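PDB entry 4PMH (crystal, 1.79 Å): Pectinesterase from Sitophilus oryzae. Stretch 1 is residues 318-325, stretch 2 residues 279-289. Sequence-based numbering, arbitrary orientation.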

# COMPACT_ATOMS: atom_id res chain seq x y z
N THR A 318 13.97 10.94 4.78
CA THR A 318 15.29 10.64 4.28
C THR A 318 15.17 9.91 2.93
O THR A 318 14.52 8.88 2.84
CB THR A 318 16.03 9.74 5.29
OG1 THR A 318 16.23 10.47 6.52
CG2 THR A 318 17.37 9.30 4.73
N ILE A 319 15.78 10.46 1.90
CA ILE A 319 15.75 9.83 0.58
C ILE A 319 17.19 9.47 0.23
O ILE A 319 18.04 10.36 0.13
CB ILE A 319 15.15 10.76 -0.48
CG1 ILE A 319 13.76 11.24 -0.04
CG2 ILE A 319 15.08 10.06 -1.82
CD1 ILE A 319 13.08 12.18 -1.02
N ASP A 320 17.48 8.18 0.06
CA ASP A 320 18.87 7.80 -0.22
C ASP A 320 19.18 8.01 -1.69
O ASP A 320 18.29 8.27 -2.49
CB ASP A 320 19.19 6.39 0.27
CG ASP A 320 19.27 6.29 1.79
OD1 ASP A 320 19.53 7.30 2.47
OD2 ASP A 320 19.05 5.22 2.35
N GLY A 321 20.46 7.96 -2.03
CA GLY A 321 20.91 8.26 -3.37
C GLY A 321 20.67 7.12 -4.33
O GLY A 321 21.56 6.73 -5.05
N ILE A 322 19.44 6.62 -4.36
CA ILE A 322 19.07 5.53 -5.24
C ILE A 322 18.19 6.05 -6.38
O ILE A 322 17.88 5.33 -7.31
CB ILE A 322 18.31 4.45 -4.46
CG1 ILE A 322 17.05 5.04 -3.81
CG2 ILE A 322 19.22 3.86 -3.38
CD1 ILE A 322 16.02 4.00 -3.43
N ILE A 323 17.80 7.33 -6.29
CA ILE A 323 16.88 7.90 -7.26
C ILE A 323 17.55 8.85 -8.22
O ILE A 323 18.66 9.36 -7.98
CB ILE A 323 15.70 8.64 -6.59
CG1 ILE A 323 16.21 9.84 -5.76
CG2 ILE A 323 14.89 7.68 -5.73
CD1 ILE A 323 15.22 10.98 -5.67
N ASN A 324 16.84 9.09 -9.31
CA ASN A 324 17.18 10.14 -10.24
C ASN A 324 16.95 11.51 -9.59
O ASN A 324 15.83 11.98 -9.50
CB ASN A 324 16.33 9.99 -11.48
CG ASN A 324 16.82 10.88 -12.60
OD1 ASN A 324 17.31 11.97 -12.36
ND2 ASN A 324 16.68 10.40 -13.83
N THR A 325 18.03 12.14 -9.18
CA THR A 325 17.98 13.32 -8.33
C THR A 325 17.46 14.57 -9.06
O THR A 325 16.95 15.50 -8.41
CB THR A 325 19.37 13.54 -7.68
OG1 THR A 325 19.35 13.03 -6.34
CG2 THR A 325 19.79 14.99 -7.63
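Stretch 2 279-289: AWSSSKKAYLG

Two backbone hydrogen bonds, both to Ala286, fasten stretch 2 to stretch 1. The stronger runs from Asn324 N to Ala286 O, 3.1 Å. The other, from Ala286 N to Ile322 O at 3.3 Å, is weak. Together they flank Ile323 and make a single beta bridge between Ile323 and Ala286, with their CA atoms 4.6 Å apart. This is the hydrogen-bond pattern of a parallel bridge. The Ile323 CA also lies 3.2 Å from Ala286 O, in a CA-H...O contact.

One water extends this polar edge. It donates to Lys284 O at 3.0 Å and accepts a weak hydrogen bond from Asn324 ND2 at 2.7 Å.

Stretch 2 opens with the end of a helix that begins earlier in the chain and runs to Ser283. Lys284 N still bonds to Trp280 O at 2.6 Å, but Lys284 itself leaves helical geometry with positive phi. The chain then extends through Ala286 and Tyr287 and turns a corner at Leu288.

The helix end rests on the loop at Gly321 and Ile322 through CA-H...O contacts. Ser281 CA is 3.3 Å from Gly321 O, and Ile322 CA is 3.5 Å from Trp280 O. The Lys284 side chain curls back, so that its NZ donates to Ser281 O at 2.9 Å. Lys284 CD lies 2.9 Å from Gly321 O, a tight approach for carbon and oxygen.

Apolar packing completes the contact. Ile322 CB meets Trp280 CB at 3.6 Å, while the indole leads away from stretch 1. Leu288 reaches back with its side-chain end: its CD2 is 3.7 Å from Ile323 CG2 and 4.1 Å from Ile319 CG2. At the margin, Asn324 ND2 approaches the Tyr287 ring obliquely, 4.2 Å from Tyr287 CE1. The two stretches bury 559 Å² in all, both sides summed.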

# COMPACT_ATOMS: atom_id res chain seq x y z
N ALA A 279 22.85 -1.56 -5.64
CA ALA A 279 22.84 -1.46 -7.09
C ALA A 279 22.22 -0.14 -7.57
O ALA A 279 22.78 0.51 -8.46
CB ALA A 279 22.12 -2.66 -7.68
N TRP A 280 21.09 0.26 -6.97
CA TRP A 280 20.39 1.52 -7.32
C TRP A 280 21.19 2.76 -6.95
O TRP A 280 21.05 3.80 -7.59
CB TRP A 280 19.03 1.63 -6.61
CG TRP A 280 18.10 0.55 -6.94
CD1 TRP A 280 17.62 -0.39 -6.08
CD2 TRP A 280 17.55 0.26 -8.21
NE1 TRP A 280 16.79 -1.25 -6.75
CE2 TRP A 280 16.72 -0.87 -8.07
CE3 TRP A 280 17.66 0.86 -9.48
CZ2 TRP A 280 16.02 -1.43 -9.13
CZ3 TRP A 280 16.96 0.30 -10.54
CH2 TRP A 280 16.15 -0.83 -10.36
N SER A 281 21.99 2.65 -5.88
CA SER A 281 22.92 3.71 -5.47
C SER A 281 23.88 4.07 -6.59
O SER A 281 24.09 5.25 -6.87
CB SER A 281 23.70 3.34 -4.20
OG SER A 281 23.25 4.11 -3.10
N SER A 282 24.46 3.07 -7.24
CA SER A 282 25.36 3.33 -8.37
C SER A 282 24.55 3.59 -9.66
O SER A 282 25.02 4.26 -10.58
CB SER A 282 26.38 2.20 -8.53
OG SER A 282 25.80 1.01 -9.04
N SER A 283 23.33 3.08 -9.71
CA SER A 283 22.48 3.24 -10.89
C SER A 283 21.77 4.60 -10.97
O SER A 283 21.71 5.23 -12.03
CB SER A 283 21.44 2.12 -10.90
OG SER A 283 21.08 1.81 -12.22
N LYS A 284 21.23 5.05 -9.83
CA LYS A 284 20.32 6.21 -9.77
C LYS A 284 19.13 6.05 -10.72
O LYS A 284 18.57 7.05 -11.18
CB LYS A 284 21.07 7.51 -10.07
CG LYS A 284 22.32 7.73 -9.23
CD LYS A 284 21.99 7.77 -7.75
CE LYS A 284 22.89 8.72 -6.96
NZ LYS A 284 24.15 8.08 -6.52
N LYS A 285 18.73 4.80 -10.97
CA LYS A 285 17.68 4.48 -11.93
C LYS A 285 16.38 4.06 -11.24
O LYS A 285 15.60 3.30 -11.82
CB LYS A 285 18.15 3.35 -12.86
CG LYS A 285 19.26 3.75 -13.83
CD LYS A 285 19.32 2.85 -15.08
CE LYS A 285 19.98 1.49 -14.84
NZ LYS A 285 19.85 0.58 -16.01
N ALA A 286 16.15 4.50 -10.01
CA ALA A 286 14.85 4.35 -9.41
C ALA A 286 14.12 5.69 -9.44
O ALA A 286 14.75 6.77 -9.33
CB ALA A 286 14.97 3.84 -8.00
N TYR A 287 12.80 5.63 -9.57
CA TYR A 287 11.96 6.82 -9.44
C TYR A 287 11.12 6.76 -8.17
O TYR A 287 10.70 5.69 -7.73
CB TYR A 287 11.07 6.97 -10.62
CG TYR A 287 11.83 7.11 -11.91
CD1 TYR A 287 12.30 8.36 -12.33
CD2 TYR A 287 12.08 6.01 -12.72
CE1 TYR A 287 12.99 8.50 -13.51
CE2 TYR A 287 12.76 6.14 -13.92
CZ TYR A 287 13.22 7.38 -14.30
OH TYR A 287 13.89 7.50 -15.48
N LEU A 288 10.89 7.92 -7.58
CA LEU A 288 10.01 8.02 -6.43
C LEU A 288 8.56 7.68 -6.80
O LEU A 288 7.83 7.12 -5.98
CB LEU A 288 10.08 9.42 -5.84
CG LEU A 288 11.40 9.81 -5.19
CD1 LEU A 288 11.33 11.26 -4.70
CD2 LEU A 288 11.79 8.88 -4.04
N GLY A 289 8.13 8.02 -8.02
CA GLY A 289 6.74 7.79 -8.35
C GLY A 289 6.35 7.99 -9.80
O GLY A 289 7.10 8.57 -10.60
O HOH W 1 17.14 7.78 -13.66